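Local coordinates for ferredoxin NADP reductase (Plasmodium falciparum, PDB 3JQR), which catalyses electron transfer between ferredoxin and NADP(H) in the apicoplast, using a bound FAD, and may support isoprenoid precursor synthesis, at residues Y10-P15 against Y152-H157; N30-V35 against E220-Y225. The protein carries 1 engineered substitution. All blocks are in the same frame, centred on the assembly; numbering follows the deposited sequence.

Interaction 1 of 2, residues Y10-P15 against Y152-H157; sequences YTVKNP and YLTGAH
Y10 and G155 grip each other through both backbone polar groups, a single antiparallel hydrogen-bonded pair. Y10 N gives a nearly straight bond to G155 O (2.8 Å, 177°), and G155 N returns one to Y10 O at 2.7 Å. The packing around this pair is tight. Y10 CB sits 3.6 Å from L153 O, and the same carbonyl oxygen has P15 CA 3.5 Å away on the returning end of the loop. T154 fills in between, its CB 3.4 Å from Y10 O and its CG2 against T11 C at 3.7 Å. Its OG1 is set between the backbone N and the carbonyl carbon, leaving CG2 anti to that carbon (chi1 73°); the methyl thus meets the loop while OG1 shares a 2.7 Å hydrogen bond with H157 NE2. The peptide between G155 and A156 is cis.

On the solvent side the fit slackens: exposed V12 only brushes T154, CG1 to CG2 at 4.2 Å. The Y10 ring swings off the strand, and its OH bonds to L45 O.

The loop lies along the end of strand 150-157 and leads directly into strand 16-25, its antiparallel neighbour in the FAD-domain sheet, where L153 pairs with L16; strand 53-56 flanks the other side.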
loop_
_atom_site.group_PDB
_atom_site.type_symbol
_atom_site.label_atom_id
_atom_site.label_comp_id
_atom_site.label_asym_id
_atom_site.label_seq_id
_atom_site.Cartn_x
_atom_site.Cartn_y
_atom_site.Cartn_z
ATOM N N TYR A 10 -17.734 -0.160 18.894
ATOM C CA TYR A 10 -17.477 -1.596 18.825
ATOM C C TYR A 10 -16.016 -1.853 18.481
ATOM O O TYR A 10 -15.480 -1.277 17.534
ATOM C CB TYR A 10 -18.399 -2.273 17.805
ATOM C CG TYR A 10 -19.859 -2.020 18.079
ATOM C CD1 TYR A 10 -20.574 -1.097 17.331
ATOM C CD2 TYR A 10 -20.518 -2.682 19.109
ATOM C CE1 TYR A 10 -21.906 -0.849 17.589
ATOM C CE2 TYR A 10 -21.850 -2.439 19.375
ATOM C CZ TYR A 10 -22.539 -1.521 18.612
ATOM O OH TYR A 10 -23.867 -1.273 18.868
ATOM N N THR A 11 -15.373 -2.715 19.262
ATOM C CA THR A 11 -13.964 -3.027 19.061
ATOM C C THR A 11 -13.767 -4.524 18.882
ATOM O O THR A 11 -14.733 -5.284 18.851
ATOM C CB THR A 11 -13.109 -2.543 20.244
ATOM O OG1 THR A 11 -13.547 -3.188 21.447
ATOM C CG2 THR A 11 -13.231 -1.036 20.408
ATOM N N VAL A 12 -12.515 -4.948 18.761
ATOM C CA VAL A 12 -12.216 -6.366 18.586
ATOM C C VAL A 12 -12.549 -7.163 19.848
ATOM O O VAL A 12 -12.811 -8.365 19.779
ATOM C CB VAL A 12 -10.747 -6.603 18.162
ATOM C CG1 VAL A 12 -10.531 -6.164 16.719
ATOM C CG2 VAL A 12 -9.795 -5.874 19.099
ATOM N N LYS A 13 -12.552 -6.491 20.998
ATOM C CA LYS A 13 -12.928 -7.151 22.247
ATOM C C LYS A 13 -14.449 -7.245 22.430
ATOM O O LYS A 13 -14.945 -8.210 23.011
ATOM C CB LYS A 13 -12.250 -6.499 23.462
ATOM C CG LYS A 13 -12.430 -4.993 23.573
ATOM C CD LYS A 13 -11.594 -4.422 24.714
ATOM C CE LYS A 13 -10.102 -4.466 24.386
ATOM N NZ LYS A 13 -9.259 -3.986 25.520
ATOM N N ASN A 14 -15.186 -6.254 21.928
ATOM C CA ASN A 14 -16.653 -6.324 21.925
ATOM C C ASN A 14 -17.276 -5.962 20.573
ATOM O O ASN A 14 -17.831 -4.875 20.409
ATOM C CB ASN A 14 -17.269 -5.494 23.066
ATOM C CG ASN A 14 -17.207 -3.993 22.813
ATOM O OD1 ASN A 14 -18.237 -3.318 22.759
ATOM N ND2 ASN A 14 -15.997 -3.465 22.668
ATOM N N PRO A 15 -17.193 -6.885 19.601
ATOM C CA PRO A 15 -17.661 -6.594 18.253
ATOM C C PRO A 15 -19.176 -6.680 18.152
ATOM O O PRO A 15 -19.821 -7.305 18.993
ATOM C CB PRO A 15 -17.010 -7.696 17.417
ATOM C CG PRO A 15 -16.891 -8.844 18.348
ATOM C CD PRO A 15 -16.721 -8.274 19.737
ATOM N N TYR A 152 -19.041 -10.024 11.993
ATOM C CA TYR A 152 -18.775 -9.237 13.190
ATOM C C TYR A 152 -18.044 -7.937 12.887
ATOM O O TYR A 152 -16.998 -7.935 12.239
ATOM C CB TYR A 152 -18.024 -10.083 14.218
ATOM C CG TYR A 152 -18.830 -11.276 14.675
ATOM C CD1 TYR A 152 -18.915 -12.420 13.892
ATOM C CD2 TYR A 152 -19.529 -11.249 15.875
ATOM C CE1 TYR A 152 -19.660 -13.511 14.298
ATOM C CE2 TYR A 152 -20.280 -12.336 16.293
ATOM C CZ TYR A 152 -20.341 -13.465 15.499
ATOM O OH TYR A 152 -21.082 -14.553 15.903
ATOM N N LEU A 153 -18.604 -6.832 13.368
ATOM C CA LEU A 153 -18.119 -5.511 12.994
ATOM C C LEU A 153 -17.554 -4.710 14.160
ATOM O O LEU A 153 -18.054 -4.777 15.282
ATOM C CB LEU A 153 -19.234 -4.711 12.315
ATOM C CG LEU A 153 -19.707 -5.214 10.952
ATOM C CD1 LEU A 153 -20.911 -4.418 10.473
ATOM C CD2 LEU A 153 -18.578 -5.131 9.939
ATOM N N THR A 154 -16.504 -3.949 13.868
ATOM C CA THR A 154 -15.935 -2.995 14.801
ATOM C C THR A 154 -16.156 -1.605 14.216
ATOM O O THR A 154 -16.240 -1.454 12.998
ATOM C CB THR A 154 -14.418 -3.216 14.967
ATOM O OG1 THR A 154 -13.733 -2.756 13.793
ATOM C CG2 THR A 154 -14.107 -4.690 15.181
ATOM N N GLY A 155 -16.256 -0.592 15.070
ATOM C CA GLY A 155 -16.383 0.782 14.588
ATOM C C GLY A 155 -17.326 1.646 15.404
ATOM O O GLY A 155 -17.723 1.276 16.508
ATOM N N ALA A 156 -17.681 2.810 14.865
ATOM C CA ALA A 156 -17.191 3.254 13.564
ATOM C C ALA A 156 -15.745 3.750 13.634
ATOM O O ALA A 156 -15.232 4.045 14.715
ATOM C CB ALA A 156 -18.098 4.344 13.008
ATOM N N HIS A 157 -15.095 3.843 12.476
ATOM C CA HIS A 157 -13.723 4.338 12.403
ATOM C C HIS A 157 -13.585 5.468 11.388
ATOM O O HIS A 157 -14.302 5.505 10.390
ATOM C CB HIS A 157 -12.765 3.217 11.992
ATOM C CG HIS A 157 -12.917 1.959 12.786
ATOM N ND1 HIS A 157 -12.497 1.848 14.094
ATOM C CD2 HIS A 157 -13.415 0.746 12.446
ATOM C CE1 HIS A 157 -12.742 0.626 14.530
ATOM N NE2 HIS A 157 -13.299 -0.063 13.549
#

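Interaction 2 of 2, residues N30-V35 against E220-Y225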
loop_
_atom_site.group_PDB
_atom_site.type_symbol
_atom_site.label_atom_id
_atom_site.label_comp_id
_atom_site.label_asym_id
_atom_site.label_seq_id
_atom_site.Cartn_x
_atom_site.Cartn_y
_atom_site.Cartn_z
ATOM N N ASN A 30 -17.388 -7.706 -18.284
ATOM C CA ASN A 30 -16.118 -7.336 -18.912
ATOM C C ASN A 30 -15.078 -6.799 -17.927
ATOM O O ASN A 30 -13.959 -6.456 -18.315
ATOM C CB ASN A 30 -16.335 -6.353 -20.066
ATOM C CG ASN A 30 -16.764 -7.046 -21.346
ATOM O OD1 ASN A 30 -17.788 -6.702 -21.941
ATOM N ND2 ASN A 30 -15.985 -8.036 -21.773
ATOM N N SER A 31 -15.447 -6.735 -16.654
ATOM C CA SER A 31 -14.510 -6.302 -15.628
ATOM C C SER A 31 -13.593 -7.450 -15.222
ATOM O O SER A 31 -14.046 -8.579 -15.051
ATOM C CB SER A 31 -15.252 -5.767 -14.402
ATOM O OG SER A 31 -14.341 -5.249 -13.449
ATOM N N PRO A 32 -12.291 -7.162 -15.079
ATOM C CA PRO A 32 -11.316 -8.132 -14.586
ATOM C C PRO A 32 -11.355 -8.241 -13.063
ATOM O O PRO A 32 -10.888 -9.228 -12.495
ATOM C CB PRO A 32 -9.979 -7.540 -15.037
ATOM C CG PRO A 32 -10.220 -6.070 -15.082
ATOM C CD PRO A 32 -11.661 -5.892 -15.486
ATOM N N ASN A 33 -11.910 -7.224 -12.412
ATOM C CA ASN A 33 -12.058 -7.236 -10.963
ATOM C C ASN A 33 -13.187 -8.148 -10.513
ATOM O O ASN A 33 -14.095 -8.464 -11.282
ATOM C CB ASN A 33 -12.328 -5.824 -10.440
ATOM C CG ASN A 33 -11.237 -4.849 -10.807
ATOM O OD1 ASN A 33 -10.055 -5.183 -10.772
ATOM N ND2 ASN A 33 -11.627 -3.629 -11.162
ATOM N N GLU A 34 -13.116 -8.571 -9.260
ATOM C CA GLU A 34 -14.222 -9.245 -8.610
ATOM C C GLU A 34 -14.554 -8.432 -7.368
ATOM O O GLU A 34 -13.717 -8.283 -6.477
ATOM C CB GLU A 34 -13.840 -10.678 -8.240
ATOM C CG GLU A 34 -14.961 -11.479 -7.598
ATOM C CD GLU A 34 -14.590 -12.938 -7.389
ATOM O OE1 GLU A 34 -15.492 -13.744 -7.073
ATOM O OE2 GLU A 34 -13.397 -13.281 -7.543
ATOM N N VAL A 35 -15.764 -7.884 -7.324
ATOM C CA VAL A 35 -16.161 -6.989 -6.242
ATOM C C VAL A 35 -17.578 -7.288 -5.773
ATOM O O VAL A 35 -18.476 -7.515 -6.586
ATOM C CB VAL A 35 -16.090 -5.516 -6.685
ATOM C CG1 VAL A 35 -16.251 -4.596 -5.491
ATOM C CG2 VAL A 35 -14.779 -5.241 -7.404
ATOM N N GLU A 220 -15.378 0.470 -18.376
ATOM C CA GLU A 220 -16.771 0.819 -18.100
ATOM C C GLU A 220 -17.436 -0.164 -17.134
ATOM O O GLU A 220 -18.089 0.246 -16.172
ATOM C CB GLU A 220 -17.571 0.924 -19.404
ATOM C CG GLU A 220 -19.055 1.198 -19.205
ATOM C CD GLU A 220 -19.724 1.755 -20.450
ATOM O OE1 GLU A 220 -19.053 2.478 -21.217
ATOM O OE2 GLU A 220 -20.923 1.476 -20.657
ATOM N N ASP A 221 -17.257 -1.457 -17.391
ATOM C CA ASP A 221 -17.855 -2.508 -16.567
ATOM C C ASP A 221 -17.266 -2.604 -15.154
ATOM O O ASP A 221 -17.701 -3.432 -14.355
ATOM C CB ASP A 221 -17.743 -3.865 -17.269
ATOM C CG ASP A 221 -18.774 -4.044 -18.366
ATOM O OD1 ASP A 221 -19.347 -3.030 -18.820
ATOM O OD2 ASP A 221 -19.015 -5.201 -18.774
ATOM N N SER A 222 -16.284 -1.761 -14.850
ATOM C CA SER A 222 -15.635 -1.780 -13.541
ATOM C C SER A 222 -16.103 -0.640 -12.642
ATOM O O SER A 222 -15.694 -0.546 -11.488
ATOM C CB SER A 222 -14.111 -1.724 -13.692
ATOM O OG SER A 222 -13.623 -2.871 -14.359
ATOM N N ILE A 223 -16.950 0.232 -13.178
ATOM C CA ILE A 223 -17.508 1.325 -12.391
ATOM C C ILE A 223 -18.418 0.777 -11.298
ATOM O O ILE A 223 -19.450 0.183 -11.584
ATOM C CB ILE A 223 -18.312 2.307 -13.272
ATOM C CG1 ILE A 223 -17.424 2.873 -14.386
ATOM C CG2 ILE A 223 -18.907 3.429 -12.418
ATOM C CD1 ILE A 223 -18.149 3.808 -15.334
ATOM N N LEU A 224 -18.027 0.969 -10.043
ATOM C CA LEU A 224 -18.839 0.506 -8.927
ATOM C C LEU A 224 -19.994 1.467 -8.673
ATOM O O LEU A 224 -19.864 2.675 -8.877
ATOM C CB LEU A 224 -17.984 0.348 -7.672
ATOM C CG LEU A 224 -16.702 -0.461 -7.872
ATOM C CD1 LEU A 224 -15.855 -0.449 -6.614
ATOM C CD2 LEU A 224 -17.018 -1.889 -8.308
ATOM N N TYR A 225 -21.123 0.920 -8.234
ATOM C CA TYR A 225 -22.318 1.709 -7.967
ATOM C C TYR A 225 -22.722 2.554 -9.170
ATOM O O TYR A 225 -23.176 3.685 -9.020
ATOM C CB TYR A 225 -22.127 2.580 -6.717
ATOM C CG TYR A 225 -21.989 1.766 -5.451
ATOM C CD1 TYR A 225 -23.079 1.099 -4.913
ATOM C CD2 TYR A 225 -20.765 1.650 -4.801
ATOM C CE1 TYR A 225 -22.962 0.348 -3.760
ATOM C CE2 TYR A 225 -20.638 0.899 -3.647
ATOM C CZ TYR A 225 -21.739 0.250 -3.131
ATOM O OH TYR A 225 -21.622 -0.500 -1.984
HETATM O O HOH W 1 -13.774 -1.582 -10.053
#
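S31 holds OG anti to its own nitrogen (chi1 -175°), while S222 turns its OG back beside its backbone N (chi1 -64°), and the two hydroxyl oxygens, S31 OG and S222 OG, meet at 2.6 Å. S31 OG is the donor in that bond. The same oxygen also accepts from N33 N at 3.3 Å, closing an ST turn that fixes the loop around P32; S222 OG in turn has a second partner in N219 OD1. One residue back on each segment, D221 OD2 takes the N30 backbone N-H at 3.0 Å with its anti lone pair, the one facing away from OD1. N30 CB rests 3.2 Å from that oxygen, and the amide and carboxylate planes differ by 35°. A water bridges the N33 side: it donates to S222 O at 2.6 Å and accepts a weak bond from N33 ND2. Beyond these polar links, the V35 and L224 side chains cross at about a right angle, V35 CG1 lying 4.0 Å from L224 CD2.

The contact spans the two domains. N30-V35 links strand 16-25 to strand 35-41 of the FAD domain, while E220-Y225 runs from strand 211-217 of the parallel NADP-binding sheet to the N-cap of helix 226-235.

The two contacts lie at different places in the reductase, their centres about 29 Å apart and their nearest atoms about 13 Å. Both are only partly buried, but interaction 1 stays within the FAD domain whereas interaction 2 joins that domain to the NADP-binding one. Their chemistry follows: a loop set against a strand end is held by paired backbone bonds, while a loop and a short 3-10 turn meeting between domains rely on hydroxyls, a carboxylate and a bridging water, with one apolar crossing. Strand 16-25 is common ground, since 10-15 enters it and 30-35 follows it. Each also nears a site: H157 approaches FAD-binding L102, while N33 nears NADP-binding K119 and P32 nears Y218.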